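Local coordinates for protein CT263 (Chlamydia trachomatis, PDB 4QAS) that probably hydrolyses the N-glycosidic bond of a futalosine-type nucleoside as an MTAN-like nucleosidase in the futalosine pathway of menaquinone synthesis, at residues E18-L23 against K182-L187; A75-A80 against I161-N166; L10-D15 against M48-W53. The protein carries 1 engineered substitution. All coordinates share one frame; numbering follows the deposited sequence.

Contact 1: residues E18-L23 against K182-L187. With SO4 (sulfate ion), chain C.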
ATOM      1  N   GLU A  18       2.509 -14.266  -5.450  1.00 15.59           N
ATOM      2  CA  GLU A  18       2.829 -12.954  -5.982  1.00 14.56           C
ATOM      3  C   GLU A  18       1.761 -11.944  -5.593  1.00 13.67           C
ATOM      4  O   GLU A  18       2.080 -10.797  -5.300  1.00 13.83           O
ATOM      5  CB  GLU A  18       2.957 -12.995  -7.505  1.00 15.31           C
ATOM      6  CG  GLU A  18       4.199 -13.727  -8.062  1.00 16.29           C
ATOM      7  CD  GLU A  18       4.286 -13.711  -9.582  1.00 18.15           C
ATOM      8  OE1 GLU A  18       3.273 -13.411 -10.260  1.00 19.18           O
ATOM      9  OE2 GLU A  18       5.354 -14.035 -10.139  1.00 16.70           O
ATOM     10  N   ALA A  19       0.493 -12.343  -5.686  1.00 13.65           N
ATOM     11  CA  ALA A  19      -0.641 -11.448  -5.502  1.00 12.79           C
ATOM     12  C   ALA A  19      -0.895 -11.076  -4.055  1.00 14.01           C
ATOM     13  O   ALA A  19      -1.571 -10.063  -3.815  1.00 14.88           O
ATOM     14  CB  ALA A  19      -1.880 -12.105  -6.084  1.00 14.04           C
ATOM     15  N   ALA A  20      -0.407 -11.865  -3.099  1.00 13.05           N
ATOM     16  CA  ALA A  20      -0.959 -11.824  -1.742  1.00 15.91           C
ATOM     17  C   ALA A  20      -0.930 -10.422  -1.132  1.00 14.93           C
ATOM     18  O   ALA A  20      -1.934  -9.956  -0.577  1.00 15.66           O
ATOM     19  CB  ALA A  20      -0.212 -12.823  -0.865  1.00 18.00           C
ATOM     20  N   ARG A  21       0.218  -9.745  -1.172  1.00 13.97           N
ATOM     21  CA  ARG A  21       0.294  -8.473  -0.449  1.00 14.83           C
ATOM     22  C   ARG A  21      -0.474  -7.371  -1.164  1.00 14.92           C
ATOM     23  O   ARG A  21      -1.047  -6.501  -0.507  1.00 15.03           O
ATOM     24  CB  ARG A  21       1.741  -8.081  -0.160  1.00 14.50           C
ATOM     25  CG  ARG A  21       2.501  -9.087   0.720  1.00 15.90           C
ATOM     26  CD  ARG A  21       1.859  -9.356   2.076  1.00 16.56           C
ATOM     27  NE  ARG A  21       1.451  -8.140   2.733  1.00 16.20           N
ATOM     28  CZ  ARG A  21       0.566  -8.078   3.706  1.00 17.99           C
ATOM     29  NH1 ARG A  21       0.146  -9.190   4.277  1.00 22.58           N
ATOM     30  NH2 ARG A  21       0.174  -6.914   4.201  1.00 22.94           N
ATOM     31  N   THR A  22      -0.574  -7.421  -2.488  1.00 14.09           N
ATOM     32  CA  THR A  22      -1.427  -6.464  -3.181  1.00 13.99           C
ATOM     33  C   THR A  22      -2.894  -6.672  -2.831  1.00 13.44           C
ATOM     34  O   THR A  22      -3.638  -5.700  -2.650  1.00 14.42           O
ATOM     35  CB  THR A  22      -1.209  -6.562  -4.687  1.00 14.50           C
ATOM     36  OG1 THR A  22       0.137  -6.155  -4.988  1.00 13.28           O
ATOM     37  CG2 THR A  22      -2.168  -5.654  -5.436  1.00 15.93           C
ATOM     38  N   LEU A  23      -3.325  -7.922  -2.688  1.00 13.52           N
ATOM     39  CA  LEU A  23      -4.697  -8.193  -2.313  1.00 15.48           C
ATOM     40  C   LEU A  23      -4.995  -7.722  -0.899  1.00 15.49           C
ATOM     41  O   LEU A  23      -6.158  -7.447  -0.599  1.00 18.27           O
ATOM     42  CB  LEU A  23      -5.001  -9.675  -2.470  1.00 16.66           C
ATOM     43  CG  LEU A  23      -5.087 -10.203  -3.917  1.00 17.76           C
ATOM     44  CD1 LEU A  23      -5.121 -11.716  -3.923  1.00 19.65           C
ATOM     45  CD2 LEU A  23      -6.303  -9.633  -4.602  1.00 18.07           C
ATOM     46  N   LYS A 182       8.120 -11.105   1.521  1.00 14.91           N
ATOM     47  CA  LYS A 182       8.881  -9.890   1.238  1.00 14.70           C
ATOM     48  C   LYS A 182       8.775  -9.512  -0.222  1.00 13.54           C
ATOM     49  O   LYS A 182       8.650  -8.331  -0.566  1.00 14.53           O
ATOM     50  CB  LYS A 182      10.365 -10.092   1.592  1.00 17.46           C
ATOM     51  CG  LYS A 182      10.689  -9.992   3.070  1.00 22.82           C
ATOM     52  CD  LYS A 182      12.196 -10.077   3.285  1.00 25.29           C
ATOM     53  CE  LYS A 182      12.543 -10.141   4.754  1.00 33.66           C
ATOM     54  NZ  LYS A 182      14.001 -10.340   4.952  1.00 45.30           N
ATOM     55  N   LEU A 183       8.870 -10.501  -1.101  1.00 13.90           N
ATOM     56  CA  LEU A 183       8.823 -10.225  -2.528  1.00 12.38           C
ATOM     57  C   LEU A 183       7.449  -9.704  -2.939  1.00 12.79           C
ATOM     58  O   LEU A 183       7.346  -8.746  -3.702  1.00 12.97           O
ATOM     59  CB  LEU A 183       9.209 -11.490  -3.299  1.00 13.09           C
ATOM     60  CG  LEU A 183      10.671 -11.912  -3.162  1.00 13.32           C
ATOM     61  CD1 LEU A 183      10.784 -13.392  -3.554  1.00 15.11           C
ATOM     62  CD2 LEU A 183      11.500 -11.004  -4.020  1.00 13.99           C
ATOM     63  N   SER A 184       6.394 -10.335  -2.458  1.00 12.97           N
ATOM     64  CA  SER A 184       5.043  -9.884  -2.758  1.00 12.93           C
ATOM     65  C   SER A 184       4.803  -8.476  -2.225  1.00 12.48           C
ATOM     66  O   SER A 184       4.122  -7.665  -2.868  1.00 13.20           O
ATOM     67  CB  SER A 184       4.081 -10.888  -2.149  1.00 14.59           C
ATOM     68  OG  SER A 184       2.716 -10.573  -2.404  1.00 14.53           O
ATOM     69  N   GLN A 185       5.370  -8.166  -1.060  1.00 12.71           N
ATOM     70  CA  GLN A 185       5.246  -6.836  -0.487  1.00 13.16           C
ATOM     71  C   GLN A 185       5.897  -5.789  -1.380  1.00 12.97           C
ATOM     72  O   GLN A 185       5.359  -4.682  -1.529  1.00 13.78           O
ATOM     73  CB  GLN A 185       5.818  -6.825   0.936  1.00 12.52           C
ATOM     74  CG  GLN A 185       5.685  -5.509   1.622  1.00 14.08           C
ATOM     75  CD  GLN A 185       4.258  -5.163   1.947  1.00 14.81           C
ATOM     76  OE1 GLN A 185       3.390  -6.045   2.072  1.00 16.35           O
ATOM     77  NE2 GLN A 185       3.977  -3.869   2.123  1.00 15.18           N
ATOM     78  N   LYS A 186       7.055  -6.103  -1.976  1.00 13.21           N
ATOM     79  CA  LYS A 186       7.675  -5.162  -2.912  1.00 12.68           C
ATOM     80  C   LYS A 186       6.749  -4.850  -4.070  1.00 13.05           C
ATOM     81  O   LYS A 186       6.670  -3.706  -4.520  1.00 14.06           O
ATOM     82  CB  LYS A 186       8.993  -5.712  -3.454  1.00 15.28           C
ATOM     83  CG  LYS A 186      10.117  -5.814  -2.456  1.00 18.18           C
ATOM     84  CD  LYS A 186      10.570  -4.463  -1.916  1.00 28.39           C
ATOM     85  CE  LYS A 186      11.271  -3.614  -2.962  1.00 51.55           C
ATOM     86  NZ  LYS A 186      11.763  -2.327  -2.385  1.00 64.80           N
ATOM     87  N   LEU A 187       6.080  -5.861  -4.602  1.00 13.20           N
ATOM     88  CA  LEU A 187       5.138  -5.606  -5.689  1.00 12.69           C
ATOM     89  C   LEU A 187       4.020  -4.666  -5.252  1.00 12.76           C
ATOM     90  O   LEU A 187       3.652  -3.748  -5.982  1.00 13.99           O
ATOM     91  CB  LEU A 187       4.574  -6.919  -6.212  1.00 11.41           C
ATOM     92  CG  LEU A 187       5.616  -7.863  -6.815  1.00 12.64           C
ATOM     93  CD1 LEU A 187       4.947  -9.123  -7.205  1.00 12.65           C
ATOM     94  CD2 LEU A 187       6.350  -7.240  -7.987  1.00 12.54           C
TER
HETATM   95  S   SO4 C 201      14.855  -6.559   4.403  1.00 79.76           S
HETATM   96  O1  SO4 C 201      15.337  -5.303   3.830  1.00 76.44           O
HETATM   97  O2  SO4 C 201      13.421  -6.682   4.148  1.00 84.29           O
HETATM   98  O3  SO4 C 201      15.539  -7.688   3.778  1.00 84.16           O
HETATM   99  O4  SO4 C 201      15.111  -6.574   5.842  1.00 68.41           O
HETATM  100  O   HOH W   1       1.646  -8.308  -4.256  1.00 14.13           O
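The guanidinium of Arg21 and the side-chain amide of Gln185 are the two flat groups, crossing obliquely with their planes 38° apart. Gln185 OE1 comes in at the guanidinium edge, somewhat tilted out of the plane, where Arg21 NE donates to it over 2.9 Å; the bond runs almost along the C=O axis (173°). Arg21 gets there by bending at chi2 and chi3, so its aliphatic part curls round the same oxygen, with CB 3.4 Å from OE1. Gln185, bent at chi2, uses the other end of its amide differently: NE2 bonds to Glu189 and to the Leu25 carbonyl of the second subunit, so this edge lies at the dimer interface.

Behind the pair sits Ser184, a knob in the hole formed by Glu18, Ala19, Ala20 and Arg21. Its OG, anti to the backbone N, accepts a nearly straight bond from Arg21 N at 2.9 Å. Helix 16-25 is kinked here: the N of Arg21 and of Thr22 makes no bond to the preceding turn, and the serine hydroxyl serves the first of them. Ser184 OG also lies 3.0 Å from Glu18 O. One water donates to Glu18 O and to Ser184 O and accepts from Thr22 OG1 at 2.7 Å.

This is helix-on-helix packing on one side of the sheet of an MTAN-like alpha/beta fold, the two axes 53° apart, with Leu183 and Leu187 turned to strand 158-167. The Glu18 carboxylate leads away from helix 180-197 to the N-H groups of Ala14 and Phe77. The extended Lys182 reaches a sulfate, probably from the crystallisation liquor, NZ to O3 3.3 Å, which Glu41 N of the second subunit also holds.

Contact 2: residues A75-A80 against I161-N166. Engineered in segment 161-166: Asn166 (natural residue Asp).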
ATOM      1  N   ALA A  75       2.394  -7.852 -12.534  1.00 12.81           N
ATOM      2  CA  ALA A  75       3.373  -7.746 -11.473  1.00 12.49           C
ATOM      3  C   ALA A  75       3.770  -9.147 -11.058  1.00 13.74           C
ATOM      4  O   ALA A  75       2.920 -10.025 -10.921  1.00 14.21           O
ATOM      5  CB  ALA A  75       2.784  -7.004 -10.287  1.00 13.23           C
ATOM      6  N   GLY A  76       5.076  -9.384 -10.880  1.00 12.31           N
ATOM      7  CA  GLY A  76       5.472 -10.723 -10.483  1.00 12.96           C
ATOM      8  C   GLY A  76       6.930 -10.813 -10.083  1.00 11.32           C
ATOM      9  O   GLY A  76       7.666  -9.826 -10.071  1.00 12.33           O
ATOM     10  N   PHE A  77       7.290 -12.021  -9.685  1.00 11.94           N
ATOM     11  CA  PHE A  77       8.666 -12.374  -9.351  1.00 12.62           C
ATOM     12  C   PHE A  77       9.438 -12.699 -10.625  1.00 12.47           C
ATOM     13  O   PHE A  77       8.898 -13.234 -11.583  1.00 14.28           O
ATOM     14  CB  PHE A  77       8.700 -13.626  -8.467  1.00 12.66           C
ATOM     15  CG  PHE A  77       7.850 -13.563  -7.206  1.00 13.34           C
ATOM     16  CD1 PHE A  77       7.450 -12.364  -6.640  1.00 12.80           C
ATOM     17  CD2 PHE A  77       7.493 -14.733  -6.576  1.00 14.36           C
ATOM     18  CE1 PHE A  77       6.672 -12.348  -5.480  1.00 14.14           C
ATOM     19  CE2 PHE A  77       6.724 -14.708  -5.407  1.00 17.47           C
ATOM     20  CZ  PHE A  77       6.329 -13.536  -4.873  1.00 16.19           C
ATOM     21  N   ALA A  78      10.738 -12.408 -10.619  1.00 12.80           N
ATOM     22  CA  ALA A  78      11.591 -12.812 -11.721  1.00 11.89           C
ATOM     23  C   ALA A  78      12.961 -13.204 -11.192  1.00 12.21           C
ATOM     24  O   ALA A  78      13.536 -12.499 -10.366  1.00 13.32           O
ATOM     25  CB  ALA A  78      11.740 -11.708 -12.784  1.00 12.05           C
ATOM     26  N   GLY A  79      13.480 -14.295 -11.732  1.00 13.20           N
ATOM     27  CA  GLY A  79      14.855 -14.668 -11.456  1.00 13.40           C
ATOM     28  C   GLY A  79      15.831 -13.683 -12.067  1.00 14.33           C
ATOM     29  O   GLY A  79      15.577 -13.088 -13.109  1.00 14.18           O
ATOM     30  N   ALA A  80      16.991 -13.525 -11.428  1.00 14.45           N
ATOM     31  CA  ALA A  80      18.080 -12.711 -11.953  1.00 14.23           C
ATOM     32  C   ALA A  80      19.152 -13.625 -12.518  1.00 16.18           C
ATOM     33  O   ALA A  80      19.737 -14.441 -11.784  1.00 15.92           O
ATOM     34  CB  ALA A  80      18.661 -11.851 -10.843  1.00 16.08           C
ATOM     35  N   ILE A 161       5.845  -4.933 -13.724  1.00 12.53           N
ATOM     36  CA  ILE A 161       6.668  -4.742 -12.534  1.00 13.30           C
ATOM     37  C   ILE A 161       7.216  -6.119 -12.194  1.00 12.53           C
ATOM     38  O   ILE A 161       6.447  -7.065 -12.012  1.00 13.29           O
ATOM     39  CB  ILE A 161       5.838  -4.242 -11.347  1.00 13.56           C
ATOM     40  CG1 ILE A 161       5.185  -2.903 -11.669  1.00 15.15           C
ATOM     41  CG2 ILE A 161       6.713  -4.109 -10.116  1.00 15.51           C
ATOM     42  CD1 ILE A 161       4.092  -2.479 -10.683  1.00 16.88           C
ATOM     43  N   LYS A 162       8.535  -6.235 -12.113  1.00 12.32           N
ATOM     44  CA  LYS A 162       9.161  -7.496 -11.753  1.00 11.62           C
ATOM     45  C   LYS A 162      10.147  -7.241 -10.627  1.00 11.40           C
ATOM     46  O   LYS A 162      10.996  -6.365 -10.734  1.00 12.69           O
ATOM     47  CB  LYS A 162       9.856  -8.145 -12.947  1.00 12.99           C
ATOM     48  CG  LYS A 162       8.883  -8.492 -14.077  1.00 13.78           C
ATOM     49  CD  LYS A 162       8.055  -9.748 -13.816  1.00 13.13           C
ATOM     50  CE  LYS A 162       6.782  -9.785 -14.683  1.00 15.09           C
ATOM     51  NZ  LYS A 162       6.128 -11.103 -14.698  1.00 15.61           N
ATOM     52  N   VAL A 163      10.031  -8.040  -9.568  1.00 11.36           N
ATOM     53  CA  VAL A 163      10.955  -7.968  -8.437  1.00 11.48           C
ATOM     54  C   VAL A 163      11.904  -9.153  -8.522  1.00 11.52           C
ATOM     55  O   VAL A 163      11.474 -10.281  -8.735  1.00 11.87           O
ATOM     56  CB  VAL A 163      10.219  -7.910  -7.087  1.00 11.57           C
ATOM     57  CG1 VAL A 163       9.399  -9.124  -6.831  1.00 12.05           C
ATOM     58  CG2 VAL A 163      11.214  -7.686  -5.951  1.00 12.12           C
ATOM     59  N   SER A 164      13.199  -8.876  -8.409  1.00 12.38           N
ATOM     60  CA  SER A 164      14.210  -9.935  -8.476  1.00 11.54           C
ATOM     61  C   SER A 164      14.096 -10.852  -7.264  1.00 11.94           C
ATOM     62  O   SER A 164      14.235 -10.416  -6.109  1.00 13.98           O
ATOM     63  CB  SER A 164      15.587  -9.312  -8.585  1.00 13.02           C
ATOM     64  OG  SER A 164      15.742  -8.321  -7.612  1.00 14.13           O
ATOM     65  N   SER A 165      13.793 -12.124  -7.523  1.00 11.23           N
ATOM     66  CA  SER A 165      13.385 -13.048  -6.488  1.00 12.81           C
ATOM     67  C   SER A 165      14.434 -14.064  -6.093  1.00 13.22           C
ATOM     68  O   SER A 165      14.294 -14.676  -5.036  1.00 14.66           O
ATOM     69  CB  SER A 165      12.111 -13.773  -6.918  1.00 13.56           C
ATOM     70  OG  SER A 165      12.273 -14.468  -8.133  1.00 14.43           O
ATOM     71  N   ASN A 166      15.454 -14.268  -6.919  1.00 13.03           N
ATOM     72  CA  ASN A 166      16.443 -15.317  -6.724  1.00 13.37           C
ATOM     73  C   ASN A 166      17.400 -15.254  -7.890  1.00 13.92           C
ATOM     74  O   ASN A 166      17.066 -14.713  -8.953  1.00 14.94           O
ATOM     75  CB  ASN A 166      15.796 -16.693  -6.701  1.00 14.56           C
ATOM     76  CG  ASN A 166      15.113 -17.056  -8.017  1.00 16.38           C
ATOM     77  OD1 ASN A 166      13.992 -16.611  -8.290  1.00 16.48           O
ATOM     78  ND2 ASN A 166      15.762 -17.877  -8.833  1.00 18.15           N
TER
HETATM   79  O   HOH W   2       3.558 -12.247 -12.790  1.00 23.30           O
HETATM   80  O   HOH W   3       6.455 -13.300 -12.649  1.00 16.84           O
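Parallel strands 71-80 and 158-167 run side by side in the middle of the mixed sheet of this MTAN-like alpha/beta fold. Gly76 N to Ile161 O at 2.9 Å and Val163 N to Gly76 O at 3.0 Å start a ladder that continues through Ala78, which bonds to Val163 O and to Ser165 N. Ser165 is an extra residue, so the register slips by one there, yet Ala80 N still reaches Asn166 O at 2.7 Å.

On one face, Phe77 and Val163 lie alongside each other and point the same way. Val163 puts CG1 in the crowded position between its backbone N and carbonyl carbon (chi1 62°), and that methyl meets Phe77 CD1 at 3.8 Å. Leu183 packs on the ring, and the Leu176 side chain also touches Phe77.

On the other face, Lys162 has CG beside its backbone N and bends at chi2 (-77°), then stretches out over the bare Gly76, with CD 3.8 Å from Gly76 O. Its CB meanwhile packs on Ala78 CB. The charge is probably balanced by the salt bridge from NZ to Asp141; NZ also bonds to Asn74 and to a water 3.0 Å from NZ, which also lies 2.7 Å from Phe77 O.

At the far end, Ser165 and the engineered Asn166 (Asp in the natural protein) both take the crowded first torsion, 58° for Ser165. That turns the serine hydroxyl along the chain, where OG donates in the plane of the neighbouring amide, 2.8 Å to Asn166 OD1.

Contact 3: residues L10-D15 against M48-W53; sequences LLIFAD and MVLKTW
Phe13 O is the best-held polar atom, gripped twice by the neighbouring chain: Leu50 N donates a hydrogen bond to it at 2.9 Å, nearly along the C=O axis, and Val49 CA adds a CA-H...O contact at 3.3 Å. Met48 O is served in the same style. Phe13 N donates to it at 3.0 Å, almost straight at 172°, and Ile12 CA brings a CA-H...O contact at 3.4 Å. With Met48 N bonded to Leu11 O, these make a short parallel ladder between strands 7-13 and 43-49.

Both strands then stop, yet the two chains stay together for one more bond. Lys51 N donates to Ala14 O at 2.9 Å, bent to 143°, and sits 33° above the carbonyl plane.

On the Ile12 and Met48 face, Met48 extends beyond CG and Leu10 crosses it at about a right angle, CD1 touching the chain from CG (3.9 Å) past SD to CE. Next along, Ile12 CG2, anti to its backbone N, meets Leu50 CG at 3.9 Å. On the opposite face Val49 sends CG1, also anti to its own N, against the backbone of Asp15, 3.4 Å from Asp15 C. That aspartate is the N-cap of helix 16-25, its OD1 taking Glu18 N. Lys51 extends away and gives NZ to Tyr55 O.

In the sheet, strand 7-13 lies between 43-49 and 71-80, parallel to both and bonded to the latter through Leu10 and Ile12. Helix 16-25 covers the Phe13 side, where the ring meets Glu18, Ala19 and Thr22.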
ATOM      1  N   LEU A  10      -6.440  -3.482 -14.656  1.00 16.32           N
ATOM      2  CA  LEU A  10      -6.362  -4.921 -14.414  1.00 17.08           C
ATOM      3  C   LEU A  10      -4.952  -5.238 -13.933  1.00 15.16           C
ATOM      4  O   LEU A  10      -3.973  -4.948 -14.640  1.00 16.13           O
ATOM      5  CB  LEU A  10      -6.655  -5.698 -15.690  1.00 17.93           C
ATOM      6  CG  LEU A  10      -6.543  -7.224 -15.577  1.00 18.67           C
ATOM      7  CD1 LEU A  10      -7.540  -7.775 -14.548  1.00 19.27           C
ATOM      8  CD2 LEU A  10      -6.750  -7.864 -16.919  1.00 20.08           C
ATOM      9  N   LEU A  11      -4.847  -5.852 -12.767  1.00 14.10           N
ATOM     10  CA  LEU A  11      -3.592  -6.399 -12.273  1.00 13.42           C
ATOM     11  C   LEU A  11      -3.583  -7.899 -12.488  1.00 14.84           C
ATOM     12  O   LEU A  11      -4.556  -8.591 -12.146  1.00 16.31           O
ATOM     13  CB  LEU A  11      -3.455  -6.147 -10.780  1.00 14.63           C
ATOM     14  CG  LEU A  11      -3.606  -4.697 -10.343  1.00 16.66           C
ATOM     15  CD1 LEU A  11      -3.395  -4.568  -8.824  1.00 17.91           C
ATOM     16  CD2 LEU A  11      -2.691  -3.725 -11.045  1.00 17.12           C
ATOM     17  N   ILE A  12      -2.493  -8.403 -13.064  1.00 13.66           N
ATOM     18  CA  ILE A  12      -2.346  -9.814 -13.393  1.00 14.35           C
ATOM     19  C   ILE A  12      -1.126 -10.328 -12.659  1.00 14.06           C
ATOM     20  O   ILE A  12      -0.008  -9.823 -12.850  1.00 14.55           O
ATOM     21  CB  ILE A  12      -2.213 -10.054 -14.900  1.00 16.11           C
ATOM     22  CG1 ILE A  12      -3.411  -9.470 -15.641  1.00 18.43           C
ATOM     23  CG2 ILE A  12      -2.117 -11.533 -15.172  1.00 17.49           C
ATOM     24  CD1 ILE A  12      -3.219  -9.382 -17.114  1.00 21.90           C
ATOM     25  N   PHE A  13      -1.336 -11.343 -11.839  1.00 14.07           N
ATOM     26  CA  PHE A  13      -0.277 -12.053 -11.141  1.00 13.56           C
ATOM     27  C   PHE A  13      -0.251 -13.493 -11.624  1.00 15.39           C
ATOM     28  O   PHE A  13      -1.269 -14.058 -11.999  1.00 16.50           O
ATOM     29  CB  PHE A  13      -0.545 -12.060  -9.639  1.00 13.72           C
ATOM     30  CG  PHE A  13      -0.523 -10.700  -9.011  1.00 13.16           C
ATOM     31  CD1 PHE A  13       0.669 -10.153  -8.558  1.00 13.76           C
ATOM     32  CD2 PHE A  13      -1.696  -9.962  -8.857  1.00 13.75           C
ATOM     33  CE1 PHE A  13       0.693  -8.909  -7.969  1.00 14.03           C
ATOM     34  CE2 PHE A  13      -1.662  -8.714  -8.281  1.00 15.05           C
ATOM     35  CZ  PHE A  13      -0.484  -8.200  -7.843  1.00 14.42           C
ATOM     36  N   ALA A  14       0.937 -14.090 -11.621  1.00 14.63           N
ATOM     37  CA  ALA A  14       1.076 -15.463 -12.073  1.00 15.88           C
ATOM     38  C   ALA A  14       0.540 -16.459 -11.064  1.00 17.62           C
ATOM     39  O   ALA A  14       0.017 -17.500 -11.452  1.00 18.92           O
ATOM     40  CB  ALA A  14       2.546 -15.795 -12.388  1.00 17.56           C
ATOM     41  N   ASP A  15       0.668 -16.166  -9.772  1.00 16.37           N
ATOM     42  CA  ASP A  15       0.278 -17.135  -8.762  1.00 16.68           C
ATOM     43  C   ASP A  15      -0.140 -16.410  -7.492  1.00 15.59           C
ATOM     44  O   ASP A  15       0.033 -15.191  -7.364  1.00 16.24           O
ATOM     45  CB  ASP A  15       1.383 -18.174  -8.505  1.00 19.60           C
ATOM     46  CG  ASP A  15       2.685 -17.552  -8.045  1.00 19.98           C
ATOM     47  OD1 ASP A  15       2.663 -16.659  -7.174  1.00 19.17           O
ATOM     48  OD2 ASP A  15       3.762 -17.953  -8.563  1.00 24.87           O
ATOM     49  N   MET A  48      -6.523 -10.563 -11.408  1.00 16.86           N
ATOM     50  CA  MET A  48      -6.565 -11.949 -11.851  1.00 17.32           C
ATOM     51  C   MET A  48      -5.268 -12.653 -11.504  1.00 15.49           C
ATOM     52  O   MET A  48      -4.187 -12.086 -11.627  1.00 17.15           O
ATOM     53  CB  MET A  48      -6.790 -11.994 -13.335  1.00 19.92           C
ATOM     54  CG  MET A  48      -8.184 -11.539 -13.643  1.00 24.41           C
ATOM     55  SD  MET A  48      -8.579 -11.506 -15.385  1.00 27.90           S
ATOM     56  CE  MET A  48     -10.233 -10.814 -15.343  1.00 61.33           C
ATOM     57  N   VAL A  49      -5.394 -13.895 -11.075  1.00 16.85           N
ATOM     58  CA  VAL A  49      -4.266 -14.751 -10.724  1.00 17.44           C
ATOM     59  C   VAL A  49      -4.296 -15.931 -11.695  1.00 17.56           C
ATOM     60  O   VAL A  49      -5.284 -16.675 -11.745  1.00 20.77           O
ATOM     61  CB  VAL A  49      -4.377 -15.227  -9.271  1.00 18.20           C
ATOM     62  CG1 VAL A  49      -3.177 -16.110  -8.917  1.00 22.26           C
ATOM     63  CG2 VAL A  49      -4.454 -14.045  -8.326  1.00 19.03           C
ATOM     64  N   LEU A  50      -3.225 -16.103 -12.478  1.00 19.07           N
ATOM     65  CA  LEU A  50      -3.281 -17.038 -13.604  1.00 18.80           C
ATOM     66  C   LEU A  50      -3.315 -18.490 -13.154  1.00 22.44           C
ATOM     67  O   LEU A  50      -4.070 -19.290 -13.696  1.00 21.97           O
ATOM     68  CB  LEU A  50      -2.104 -16.821 -14.560  1.00 22.87           C
ATOM     69  CG  LEU A  50      -2.069 -15.444 -15.217  1.00 19.93           C
ATOM     70  CD1 LEU A  50      -0.875 -15.341 -16.135  1.00 26.37           C
ATOM     71  CD2 LEU A  50      -3.354 -15.171 -16.002  1.00 25.76           C
ATOM     72  N   LYS A  51      -2.480 -18.858 -12.204  1.00 20.26           N
ATOM     73  CA  LYS A  51      -2.324 -20.251 -11.798  1.00 22.64           C
ATOM     74  C   LYS A  51      -2.693 -20.351 -10.327  1.00 22.02           C
ATOM     75  O   LYS A  51      -1.869 -20.046  -9.463  1.00 25.39           O
ATOM     76  CB  LYS A  51      -0.891 -20.699 -12.035  1.00 24.85           C
ATOM     77  CG  LYS A  51      -0.654 -22.158 -11.723  1.00 43.74           C
ATOM     78  CD  LYS A  51       0.805 -22.524 -11.883  1.00 64.07           C
ATOM     79  CE  LYS A  51       1.090 -23.877 -11.266  1.00 78.31           C
ATOM     80  NZ  LYS A  51       2.528 -24.232 -11.364  1.00 84.92           N
ATOM     81  N   THR A  52      -3.935 -20.734 -10.042  1.00 26.60           N
ATOM     82  CA  THR A  52      -4.368 -21.015  -8.678  1.00 29.99           C
ATOM     83  C   THR A  52      -4.466 -22.503  -8.407  1.00 36.34           C
ATOM     84  O   THR A  52      -4.497 -22.907  -7.240  1.00 44.37           O
ATOM     85  CB  THR A  52      -5.717 -20.341  -8.377  1.00 30.11           C
ATOM     86  OG1 THR A  52      -6.730 -20.828  -9.270  1.00 32.10           O
ATOM     87  CG2 THR A  52      -5.602 -18.826  -8.508  1.00 31.88           C
ATOM     88  N   TRP A  53      -4.496 -23.313  -9.465  1.00 32.07           N
ATOM     89  CA  TRP A  53      -4.596 -24.759  -9.391  1.00 35.66           C
ATOM     90  C   TRP A  53      -3.498 -25.383 -10.230  1.00 32.27           C
ATOM     91  O   TRP A  53      -3.022 -24.792 -11.201  1.00 34.76           O
ATOM     92  CB  TRP A  53      -5.877 -25.253 -10.049  1.00 41.35           C
ATOM     93  CG  TRP A  53      -7.018 -25.370  -9.157  1.00 48.27           C
ATOM     94  CD1 TRP A  53      -7.218 -24.711  -7.983  1.00 53.66           C
ATOM     95  CD2 TRP A  53      -8.148 -26.214  -9.348  1.00 31.07           C
ATOM     96  NE1 TRP A  53      -8.413 -25.091  -7.430  1.00 59.95           N
ATOM     97  CE2 TRP A  53      -9.003 -26.018  -8.250  1.00 62.21           C
ATOM     98  CE3 TRP A  53      -8.517 -27.116 -10.342  1.00 34.55           C
ATOM     99  CZ2 TRP A  53     -10.206 -26.692  -8.121  1.00 48.82           C
ATOM    100  CZ3 TRP A  53      -9.698 -27.779 -10.214  1.00 37.25           C
ATOM    101  CH2 TRP A  53     -10.534 -27.571  -9.111  1.00 41.97           C
TER

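From the N terminus, strand 7-13 opens contact 3 and runs straight into helix 16-25, which opens contact 1. Contact 3 closes first, at 48-53, joining the strand to its parallel neighbour; because contact 1 is still open, the two cross. Strand 71-80 then opens contact 2, which closes at 161-166, wholly within the span of contact 1 and in series with contact 3. Contact 1 closes last, when helix 180-197 returns to helix 16-25. Contacts 2 and 3 share one sheet through Ala75 N and Ile12 O, 3.1 Å apart, while Thr22 CG2, 3.8 Å from Leu11 CD1, packs the helix pair of contact 1 against it.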